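Periplasmic binding protein/LacI transcriptional regulator (Burkholderia graminis C4D1M, PDB 5HQJ) probably serves as the sugar-binding component of a bacterial ABC transporter and can bind D-arabinose. Local coordinates at residues V33-V37 / Q73-I77; F42-N46 / K59-V63; D86-V92 / K111-S117; R124-I128 / H279-Q283. All blocks are in the same frame, centred on the assembly; numbering follows the deposited sequence.

Contact 1: residues V33-V37 / Q73-I77; sequences VIPKV and QVQII. With 64K (alpha-D-arabinopyranose), chain B.
Ile34 ends strand 30-34 and turns its side chain onto helix 71-82, where it meets Gln73 and Ile76. This is helix-on-sheet packing in the first lobe of a type I periplasmic binding protein, a Rossmann-like lobe with helices flanking a parallel sheet. The apolar part of the contact rests on the far methyl of Ile34: CD1 lies 3.8 Å from CG2 of Ile76 and 4.3 Å from CG1 of Ile77. Ile34 and Ile76 lie side by side, running in opposite senses, and a branched, elongated side chain suits a strand end whose side chain must reach the helix.

The polar part belongs to Gln73. Its chain is extended beyond CG (chi2 -178°), which carries the amide past the methyl CG2 of Ile34, 3.7 Å from NE2, to the place where the strand gives out. There NE2 makes a weak, bent hydrogen bond to Pro35 O at 3.3 Å, with an angle of 134° at the hydrogen, while a stronger one goes to Ser91 O. A single amide nitrogen thus serves two backbone carbonyls from separate loops, a task a buried glutamine can do without bringing in a charge.

The third interaction leads away from the helix into the sugar site. The stretched Lys36 chain brings NZ to Asn164 OD1, and NZ also makes a weak hydrogen bond, 3.2 Å long, to O1 of the arabinose.

Contact 2: residues F42-N46 / K59-V63; sequences FDDCN and KYQWV
Asn46 and Trp62 each swing CG anti to the backbone N, with chi1 -165° and 178°, and these two torsions lay the asparagine amide flat on the indole. The planes are only 5° apart. CG of Asn46 stands 3.4 Å from CD2 of Trp62, and ND2 lies 3.5 Å from CD1, so the amide spreads over the pyrrole side of the ring system. Its methylene covers the benzene side in a CH-pi contact, with CB of Asn46 3.5 Å from the centroid of the Trp62 six-membered ring and almost exactly above it.

The same amide is held at its oxygen. Tyr60 OH donates to Asn46 OD1 over 2.6 Å, approaching a little out of the carbonyl plane, while OD1 itself sits at the edge of the phenol ring. Stack and bond together fix the rotation of the amide, and asparagine suits the place because it offers both a flat face and an acceptor on a short stem.

Helix 42-56 and strand 59-62 are the last two elements of a beta-alpha-beta crossover that begins with strand 30-34. Helix and strand run nearly antiparallel, and Tyr60 and Trp62, two residues apart on the strand, both point toward the helix.

Further toward the helix start, CB of Phe42 meets the indole at its edge, 3.7 Å from CZ2 of Trp62. Phe42 O lies 3.3 Å from CH2 of Trp62 and also accepts the helix bond from Asn46 N. The Phe42 ring, meanwhile, heads away from the strand to pack on Pro35 and Asp116, its nearest atoms about 4 Å from those of the bound arabinose.

Contact 3: residues D86-V92 / K111-S117; sequences DGIAISV and KVLTYDS. With 64K (alpha-D-arabinopyranose), chain B.
Lys111 pairs with Gly87 where two parallel strands, 87-90 and 111-115, begin to run side by side. They are joined by helix 99-106 in a beta-alpha-beta unit of the Rossmann-like first lobe. Lys111 N donates to Asp86 O, and Lys111 O accepts from Ile88 N at 2.9 Å. Val112 turns to the face of Ile88 and Ile90, where Met102 of helix 99-106 covers it. Leu113 N donates to Ile88 O and its O accepts from Ile90 N, the alternation of a parallel ladder; its side chain takes the other face, CD1 3.7 Å from CB of Ala89, whose small size leaves room for it. Thr114 returns to the face of Ile88 and Ile90, under Met102, with CG2 4.0 Å from CG2 of Ile90, while its OG1 bonds to Asp118.

Tyr115 N donates to Ile90 O, and the ring turns across to the end of the neighbouring strand (chi1 74°), one face against CB of Ser91, 4.0 Å from the centroid. Asp116, at a positive phi of 71°, leaves the strand and presents its carboxylate to the arabinose: OD1 accepts from O2, and OD2 from O1 at 2.6 Å. Ser91 OG donates to the anti lone pair of OD2 at 2.8 Å, a second-shell bond that fixes the carboxylate's rotation. Ser117 O takes Val92 N, and a water bridges the loops, accepting from Ser117 OG at 2.8 Å and donating to Val92 O at 2.9 Å.

Contact 4: residues R124-I128 / H279-Q283; sequences RSMYI and HLVAQ
Met126, present as selenomethionine, lays its terminal methyl over the centre of the His279 imidazole. CE stands 3.9 Å from the ring centroid and 8° off the normal, a CH-pi contact, while SE approaches the ring obliquely, 3.9 Å from ND1 of His279. A bend at chi3 (-81°) folds the methyl back onto the ring face and leaves SE 3.5 Å from NE2 of Gln283. The native methionine, long and flexible, suits a place that borders both an aromatic face and an amide; selenium stands in for its sulfur here.

His279 and Gln283 stand one turn apart on helix 269-284, joined by the backbone bond from Gln283 N to His279 O, so both look the same way. The helix packs against the parallel sheet of the first lobe, beside strand 127-129; about 150 residues lie between the two segments, including five of the six strands of the second sheet. As in type I periplasmic binding proteins generally, the chain has gone out to the other lobe and come back.

At the loop before the strand, Gln283 NE2 donates to Ser125 OG over 2.9 Å, with an angle of 135° at the hydrogen. That hydroxyl in turn bonds to Val112 O, a relay that small, two-way serine can make. Glu288 ties down the helix side, its OE1 bonded to His279 ND1 and its OE2 to Gln283 NE2. Ile128 adds a looser apolar touch, its CD1 4.4 Å from CD2 of His279.

All four contacts hang on the same parallel sheet. Contact 3 is its buried middle, built on backbone bonds, while contacts 1, 2 and 4 attach helices to it and rely on side chains. Contacts 1 and 2 meet along neighbouring strands 30-34 and 59-62, with Val33 bonded to Gln61 and Val63; contact 2, partly exposed on an outermost strand, uses aromatic rings and an amide, whereas buried contact 1 pairs isoleucines with a glutamine amide that reaches backbone carbonyls. Contact 4, also partly buried, lies farthest from the chain's centre and adjoins contact 3 through strands 111-115 and 127-129. Toward the sugar, contacts 1 and 3 converge, supplying Lys36 and Asp116, and contact 2 borders the same pocket through the start of its helix.

Contact 1: residues V33-V37 / Q73-I77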
# COMPACT_ATOMS: atom_id res chain seq x y z
N VAL A 33 0.44 15.71 -5.61
CA VAL A 33 0.27 14.32 -5.21
C VAL A 33 0.89 14.08 -3.84
O VAL A 33 2.02 14.50 -3.58
CB VAL A 33 0.88 13.37 -6.25
CG1 VAL A 33 0.55 11.94 -5.89
CG2 VAL A 33 0.35 13.67 -7.63
N ILE A 34 0.13 13.42 -2.98
CA ILE A 34 0.45 13.27 -1.56
C ILE A 34 0.56 11.82 -1.19
O ILE A 34 -0.45 11.08 -1.30
CB ILE A 34 -0.66 13.92 -0.65
CG1 ILE A 34 -0.92 15.36 -1.07
CG2 ILE A 34 -0.30 13.82 0.86
CD1 ILE A 34 -2.16 16.00 -0.46
N PRO A 35 1.75 11.37 -0.78
CA PRO A 35 1.84 10.02 -0.23
C PRO A 35 1.38 9.96 1.22
O PRO A 35 1.05 11.01 1.78
CB PRO A 35 3.34 9.71 -0.34
CG PRO A 35 3.97 11.04 -0.07
CD PRO A 35 3.09 12.00 -0.83
N LYS A 36 1.40 8.78 1.81
CA LYS A 36 1.07 8.66 3.23
C LYS A 36 2.17 9.34 4.05
O LYS A 36 1.92 9.87 5.13
CB LYS A 36 0.91 7.20 3.66
CG LYS A 36 -0.45 6.55 3.26
CD LYS A 36 -0.55 5.11 3.80
CE LYS A 36 -1.84 4.39 3.36
NZ LYS A 36 -2.00 3.09 4.06
N VAL A 37 3.39 9.30 3.51
CA VAL A 37 4.59 9.86 4.14
C VAL A 37 5.77 9.50 3.25
O VAL A 37 5.61 8.71 2.33
CB VAL A 37 4.88 9.29 5.55
CG1 VAL A 37 4.35 10.19 6.70
CG2 VAL A 37 4.43 7.81 5.67
N GLN A 73 -2.18 15.74 7.10
CA GLN A 73 -2.64 15.78 5.71
C GLN A 73 -3.76 16.81 5.52
O GLN A 73 -3.93 17.33 4.43
CB GLN A 73 -3.12 14.39 5.25
CG GLN A 73 -1.99 13.46 4.72
CD GLN A 73 -2.52 12.12 4.22
OE1 GLN A 73 -3.58 11.67 4.64
NE2 GLN A 73 -1.79 11.49 3.30
N VAL A 74 -4.50 17.14 6.57
CA VAL A 74 -5.48 18.22 6.45
C VAL A 74 -4.76 19.55 6.20
O VAL A 74 -5.15 20.31 5.31
CB VAL A 74 -6.39 18.33 7.72
CG1 VAL A 74 -7.40 19.46 7.57
CG2 VAL A 74 -7.13 17.02 7.94
N GLN A 75 -3.70 19.82 6.95
CA GLN A 75 -2.95 21.06 6.78
C GLN A 75 -2.47 21.20 5.34
O GLN A 75 -2.56 22.29 4.76
CB GLN A 75 -1.77 21.13 7.75
CG GLN A 75 -2.16 21.57 9.15
CD GLN A 75 -2.81 22.94 9.16
OE1 GLN A 75 -2.27 23.90 8.62
NE2 GLN A 75 -4.01 23.02 9.75
N ILE A 76 -1.99 20.10 4.76
CA ILE A 76 -1.48 20.14 3.38
C ILE A 76 -2.57 20.52 2.38
O ILE A 76 -2.33 21.31 1.46
CB ILE A 76 -0.87 18.80 2.96
CG1 ILE A 76 0.43 18.56 3.74
CG2 ILE A 76 -0.57 18.81 1.46
CD1 ILE A 76 1.03 17.18 3.53
N ILE A 77 -3.76 19.97 2.55
CA ILE A 77 -4.84 20.26 1.62
C ILE A 77 -5.30 21.72 1.75
O ILE A 77 -5.58 22.36 0.74
CB ILE A 77 -6.03 19.26 1.80
CG1 ILE A 77 -5.55 17.83 1.45
CG2 ILE A 77 -7.19 19.62 0.89
CD1 ILE A 77 -6.40 16.73 2.01
O2 64K B . -0.19 -0.02 -0.32
C2 64K B . 0.60 0.19 0.90
C3 64K B . 1.92 -0.47 0.69
O3 64K B . 1.76 -1.86 0.81
C4 64K B . 2.94 -0.07 1.75
O4 64K B . 2.59 -0.60 3.05
C5 64K B . 2.98 1.39 1.87
O5 64K B . 1.68 1.87 2.30
C1 64K B . 0.77 1.66 1.14
O1 64K B . -0.45 2.20 1.45

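Contact 2: residues F42-N46 / K59-V63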
# COMPACT_ATOMS: atom_id res chain seq x y z
N PHE A 42 6.33 4.76 -1.88
CA PHE A 42 5.76 5.88 -2.64
C PHE A 42 6.69 6.53 -3.63
O PHE A 42 6.24 7.37 -4.40
CB PHE A 42 5.21 6.93 -1.67
CG PHE A 42 3.97 6.48 -0.97
CD1 PHE A 42 2.77 6.55 -1.61
CD2 PHE A 42 4.03 5.94 0.29
CE1 PHE A 42 1.59 6.10 -0.97
CE2 PHE A 42 2.88 5.52 0.98
CZ PHE A 42 1.66 5.58 0.33
N ASP A 43 7.98 6.19 -3.55
CA ASP A 43 8.94 6.67 -4.55
C ASP A 43 8.43 6.29 -5.93
O ASP A 43 8.52 7.08 -6.86
CB ASP A 43 10.34 6.10 -4.30
CG ASP A 43 11.10 6.84 -3.20
OD1 ASP A 43 10.54 7.77 -2.55
OD2 ASP A 43 12.29 6.48 -2.97
N ASP A 44 7.87 5.10 -6.08
CA ASP A 44 7.35 4.69 -7.39
C ASP A 44 6.14 5.52 -7.81
O ASP A 44 5.95 5.81 -8.99
CB ASP A 44 6.94 3.21 -7.40
CG ASP A 44 8.11 2.23 -7.68
OD1 ASP A 44 9.10 2.62 -8.34
OD2 ASP A 44 7.99 1.05 -7.26
N CYS A 45 5.29 5.87 -6.85
CA CYS A 45 4.13 6.68 -7.16
C CYS A 45 4.53 8.06 -7.64
O CYS A 45 3.97 8.59 -8.61
CB CYS A 45 3.25 6.79 -5.91
SG CYS A 45 2.60 5.21 -5.28
N ASN A 46 5.51 8.64 -6.95
CA ASN A 46 6.15 9.87 -7.38
C ASN A 46 6.70 9.74 -8.79
O ASN A 46 6.42 10.57 -9.65
CB ASN A 46 7.25 10.24 -6.38
CG ASN A 46 7.74 11.67 -6.53
OD1 ASN A 46 7.16 12.47 -7.26
ND2 ASN A 46 8.78 12.01 -5.78
N LYS A 59 2.38 21.75 -14.19
CA LYS A 59 3.12 21.94 -12.96
C LYS A 59 2.75 20.81 -12.01
O LYS A 59 1.58 20.46 -11.88
CB LYS A 59 2.82 23.31 -12.33
CG LYS A 59 3.03 23.39 -10.82
CD LYS A 59 4.49 23.20 -10.42
CE LYS A 59 4.66 23.14 -8.90
NZ LYS A 59 6.00 22.60 -8.51
N TYR A 60 3.76 20.25 -11.35
CA TYR A 60 3.59 19.10 -10.49
C TYR A 60 4.33 19.32 -9.18
O TYR A 60 5.47 19.77 -9.19
CB TYR A 60 4.12 17.84 -11.21
CG TYR A 60 4.28 16.63 -10.33
CD1 TYR A 60 3.18 15.86 -9.95
CD2 TYR A 60 5.52 16.23 -9.87
CE1 TYR A 60 3.33 14.76 -9.14
CE2 TYR A 60 5.69 15.13 -9.06
CZ TYR A 60 4.59 14.39 -8.69
OH TYR A 60 4.72 13.28 -7.88
N GLN A 61 3.67 19.02 -8.05
CA GLN A 61 4.37 18.90 -6.77
C GLN A 61 4.03 17.61 -6.02
O GLN A 61 2.89 17.12 -5.99
CB GLN A 61 4.08 20.11 -5.86
CG GLN A 61 2.74 20.70 -6.11
CD GLN A 61 2.38 21.83 -5.17
OE1 GLN A 61 3.07 22.08 -4.17
NE2 GLN A 61 1.30 22.52 -5.48
N TRP A 62 5.07 17.11 -5.38
CA TRP A 62 5.00 15.98 -4.47
C TRP A 62 5.08 16.54 -3.06
O TRP A 62 6.08 17.16 -2.69
CB TRP A 62 6.15 15.02 -4.82
CG TRP A 62 6.33 13.80 -4.00
CD1 TRP A 62 7.29 13.58 -3.07
CD2 TRP A 62 5.55 12.61 -4.07
NE1 TRP A 62 7.17 12.31 -2.56
CE2 TRP A 62 6.11 11.70 -3.16
CE3 TRP A 62 4.45 12.20 -4.83
CZ2 TRP A 62 5.59 10.43 -2.95
CZ3 TRP A 62 3.94 10.92 -4.63
CH2 TRP A 62 4.49 10.07 -3.69
N VAL A 63 4.00 16.37 -2.30
CA VAL A 63 3.88 16.95 -0.96
C VAL A 63 3.83 15.87 0.11
O VAL A 63 2.87 15.09 0.19
CB VAL A 63 2.63 17.84 -0.88
CG1 VAL A 63 2.64 18.66 0.41
CG2 VAL A 63 2.56 18.75 -2.10

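Contact 3: residues D86-V92 / K111-S117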
# COMPACT_ATOMS: atom_id res chain seq x y z
N ASP A 86 -5.10 23.10 -8.94
CA ASP A 86 -6.20 22.62 -9.75
C ASP A 86 -6.61 21.19 -9.40
O ASP A 86 -7.78 20.83 -9.57
CB ASP A 86 -5.82 22.74 -11.22
CG ASP A 86 -5.50 24.17 -11.61
OD1 ASP A 86 -4.32 24.49 -11.82
OD2 ASP A 86 -6.45 24.99 -11.67
N GLY A 87 -5.66 20.40 -8.92
CA GLY A 87 -5.89 19.00 -8.65
C GLY A 87 -5.07 18.45 -7.51
O GLY A 87 -3.91 18.82 -7.32
N ILE A 88 -5.67 17.53 -6.76
CA ILE A 88 -5.04 16.86 -5.64
C ILE A 88 -5.31 15.36 -5.70
O ILE A 88 -6.47 14.93 -5.73
CB ILE A 88 -5.55 17.37 -4.29
CG1 ILE A 88 -5.35 18.88 -4.17
CG2 ILE A 88 -4.85 16.61 -3.15
CD1 ILE A 88 -6.02 19.49 -2.95
N ALA A 89 -4.24 14.58 -5.69
CA ALA A 89 -4.33 13.14 -5.52
C ALA A 89 -3.65 12.78 -4.21
O ALA A 89 -2.54 13.24 -3.92
CB ALA A 89 -3.68 12.40 -6.68
N ILE A 90 -4.34 11.96 -3.42
CA ILE A 90 -3.85 11.62 -2.10
C ILE A 90 -4.03 10.14 -1.78
O ILE A 90 -5.05 9.52 -2.09
CB ILE A 90 -4.54 12.50 -1.02
CG1 ILE A 90 -4.00 12.15 0.37
CG2 ILE A 90 -6.08 12.39 -1.10
CD1 ILE A 90 -4.55 13.01 1.51
N SER A 91 -3.00 9.56 -1.18
CA SER A 91 -3.10 8.30 -0.45
C SER A 91 -3.33 8.60 1.05
O SER A 91 -2.49 9.23 1.70
CB SER A 91 -1.83 7.48 -0.64
OG SER A 91 -1.91 6.28 0.08
N VAL A 92 -4.45 8.12 1.59
CA VAL A 92 -4.93 8.53 2.93
C VAL A 92 -4.52 7.59 4.06
O VAL A 92 -4.73 6.39 4.00
CB VAL A 92 -6.46 8.63 2.92
CG1 VAL A 92 -6.97 9.14 4.24
CG2 VAL A 92 -6.90 9.55 1.80
N LYS A 111 -10.19 19.50 -8.20
CA LYS A 111 -10.51 18.10 -8.47
C LYS A 111 -9.72 17.24 -7.51
O LYS A 111 -8.53 17.48 -7.30
CB LYS A 111 -10.17 17.72 -9.91
CG LYS A 111 -10.71 18.69 -10.93
CD LYS A 111 -12.23 18.75 -10.87
CE LYS A 111 -12.78 19.82 -11.77
NZ LYS A 111 -14.04 20.39 -11.23
N VAL A 112 -10.40 16.26 -6.93
CA VAL A 112 -9.79 15.47 -5.88
C VAL A 112 -10.04 13.99 -6.15
O VAL A 112 -11.16 13.59 -6.41
CB VAL A 112 -10.33 15.86 -4.50
CG1 VAL A 112 -9.72 14.99 -3.42
CG2 VAL A 112 -10.04 17.34 -4.22
N LEU A 113 -8.97 13.21 -6.07
CA LEU A 113 -9.11 11.77 -6.12
C LEU A 113 -8.13 11.11 -5.17
O LEU A 113 -7.18 11.74 -4.66
CB LEU A 113 -8.92 11.27 -7.55
CG LEU A 113 -7.55 11.41 -8.25
CD1 LEU A 113 -6.55 10.33 -7.80
CD2 LEU A 113 -7.71 11.35 -9.78
N THR A 114 -8.37 9.83 -4.91
CA THR A 114 -7.45 9.05 -4.08
C THR A 114 -6.76 7.97 -4.88
O THR A 114 -7.23 7.60 -5.96
CB THR A 114 -8.20 8.43 -2.90
OG1 THR A 114 -9.30 7.64 -3.37
CG2 THR A 114 -8.72 9.54 -2.00
N TYR A 115 -5.62 7.51 -4.34
CA TYR A 115 -4.86 6.39 -4.92
C TYR A 115 -4.26 5.60 -3.76
O TYR A 115 -4.03 6.16 -2.68
CB TYR A 115 -3.79 6.88 -5.94
CG TYR A 115 -2.60 7.52 -5.29
CD1 TYR A 115 -2.68 8.82 -4.81
CD2 TYR A 115 -1.44 6.81 -5.07
CE1 TYR A 115 -1.62 9.41 -4.16
CE2 TYR A 115 -0.36 7.39 -4.41
CZ TYR A 115 -0.47 8.69 -3.96
OH TYR A 115 0.56 9.30 -3.29
N ASP A 116 -4.08 4.30 -3.97
CA ASP A 116 -3.43 3.39 -3.03
C ASP A 116 -4.26 3.08 -1.79
O ASP A 116 -4.52 1.92 -1.50
CB ASP A 116 -2.06 3.95 -2.63
CG ASP A 116 -1.40 3.13 -1.57
OD1 ASP A 116 -1.27 1.89 -1.74
OD2 ASP A 116 -1.05 3.73 -0.55
N SER A 117 -4.61 4.14 -1.05
CA SER A 117 -5.41 4.02 0.17
C SER A 117 -6.53 5.07 0.17
O SER A 117 -6.32 6.29 0.22
CB SER A 117 -4.57 4.15 1.45
OG SER A 117 -5.22 3.43 2.52
O2 64K B . -0.19 -0.02 -0.32
C2 64K B . 0.60 0.19 0.90
C3 64K B . 1.92 -0.47 0.69
O3 64K B . 1.76 -1.86 0.81
C4 64K B . 2.94 -0.07 1.75
O4 64K B . 2.59 -0.60 3.05
C5 64K B . 2.98 1.39 1.87
O5 64K B . 1.68 1.87 2.30
C1 64K B . 0.77 1.66 1.14
O1 64K B . -0.45 2.20 1.45
O HOH W 1 -7.03 4.66 4.29

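Contact 4: residues R124-I128 / H279-Q283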
# COMPACT_ATOMS: atom_id res chain seq x y z
N ARG A 124 -14.34 12.30 -2.93
CA ARG A 124 -13.34 12.20 -3.99
C ARG A 124 -14.01 11.62 -5.24
O ARG A 124 -14.97 10.86 -5.13
CB ARG A 124 -12.15 11.34 -3.53
CG ARG A 124 -12.30 9.83 -3.68
CD ARG A 124 -13.40 9.20 -2.81
NE ARG A 124 -13.35 7.75 -2.97
CZ ARG A 124 -13.92 7.07 -3.97
NH1 ARG A 124 -14.63 7.69 -4.91
NH2 ARG A 124 -13.78 5.75 -4.03
N SER A 125 -13.50 12.01 -6.40
CA SER A 125 -14.09 11.63 -7.68
C SER A 125 -13.98 10.13 -7.91
O SER A 125 -14.86 9.51 -8.49
CB SER A 125 -13.42 12.38 -8.83
OG SER A 125 -12.04 12.05 -8.97
N MSE A 126 -12.87 9.57 -7.47
CA MSE A 126 -12.54 8.21 -7.80
C MSE A 126 -11.33 7.74 -7.01
O MSE A 126 -10.56 8.55 -6.50
CB MSE A 126 -12.28 8.07 -9.30
CG MSE A 126 -11.06 8.82 -9.77
SE MSE A 126 -10.80 8.79 -11.71
CE MSE A 126 -9.97 7.02 -11.86
N TYR A 127 -11.21 6.41 -6.93
CA TYR A 127 -10.09 5.70 -6.33
C TYR A 127 -9.32 4.89 -7.35
O TYR A 127 -9.91 4.10 -8.11
CB TYR A 127 -10.60 4.79 -5.20
CG TYR A 127 -9.60 3.72 -4.75
CD1 TYR A 127 -8.55 4.04 -3.90
CD2 TYR A 127 -9.72 2.40 -5.15
CE1 TYR A 127 -7.66 3.07 -3.50
CE2 TYR A 127 -8.83 1.44 -4.75
CZ TYR A 127 -7.80 1.78 -3.91
OH TYR A 127 -6.91 0.82 -3.49
N ILE A 128 -8.02 5.10 -7.37
CA ILE A 128 -7.12 4.33 -8.17
C ILE A 128 -6.22 3.46 -7.29
O ILE A 128 -5.35 3.97 -6.58
CB ILE A 128 -6.23 5.24 -9.03
CG1 ILE A 128 -7.11 6.16 -9.89
CG2 ILE A 128 -5.23 4.44 -9.87
CD1 ILE A 128 -6.34 7.29 -10.54
N HIS A 279 -5.81 11.32 -14.79
CA HIS A 279 -7.21 11.56 -14.49
C HIS A 279 -7.44 12.92 -13.82
O HIS A 279 -8.46 13.55 -14.06
CB HIS A 279 -7.75 10.41 -13.65
CG HIS A 279 -8.05 9.20 -14.48
ND1 HIS A 279 -9.21 9.08 -15.23
CD2 HIS A 279 -7.31 8.10 -14.74
CE1 HIS A 279 -9.18 7.93 -15.87
NE2 HIS A 279 -8.05 7.31 -15.60
N LEU A 280 -6.48 13.39 -13.03
CA LEU A 280 -6.63 14.74 -12.50
C LEU A 280 -6.69 15.73 -13.67
O LEU A 280 -7.58 16.57 -13.76
CB LEU A 280 -5.49 15.09 -11.55
CG LEU A 280 -5.64 14.65 -10.09
CD1 LEU A 280 -4.46 15.15 -9.26
CD2 LEU A 280 -6.96 15.14 -9.46
N VAL A 281 -5.75 15.60 -14.60
CA VAL A 281 -5.69 16.53 -15.72
C VAL A 281 -6.98 16.47 -16.54
O VAL A 281 -7.52 17.50 -16.95
CB VAL A 281 -4.49 16.26 -16.65
CG1 VAL A 281 -4.59 17.12 -17.90
CG2 VAL A 281 -3.18 16.53 -15.92
N ALA A 282 -7.47 15.26 -16.79
CA ALA A 282 -8.68 15.11 -17.58
C ALA A 282 -9.90 15.72 -16.88
O ALA A 282 -10.79 16.26 -17.54
CB ALA A 282 -8.93 13.66 -17.87
N GLN A 283 -9.94 15.62 -15.56
CA GLN A 283 -11.05 16.18 -14.79
C GLN A 283 -10.95 17.70 -14.76
O GLN A 283 -11.94 18.39 -14.96
CB GLN A 283 -11.07 15.62 -13.37
CG GLN A 283 -11.50 14.12 -13.31
CD GLN A 283 -11.32 13.52 -11.92
OE1 GLN A 283 -11.09 14.25 -10.95
NE2 GLN A 283 -11.40 12.19 -11.81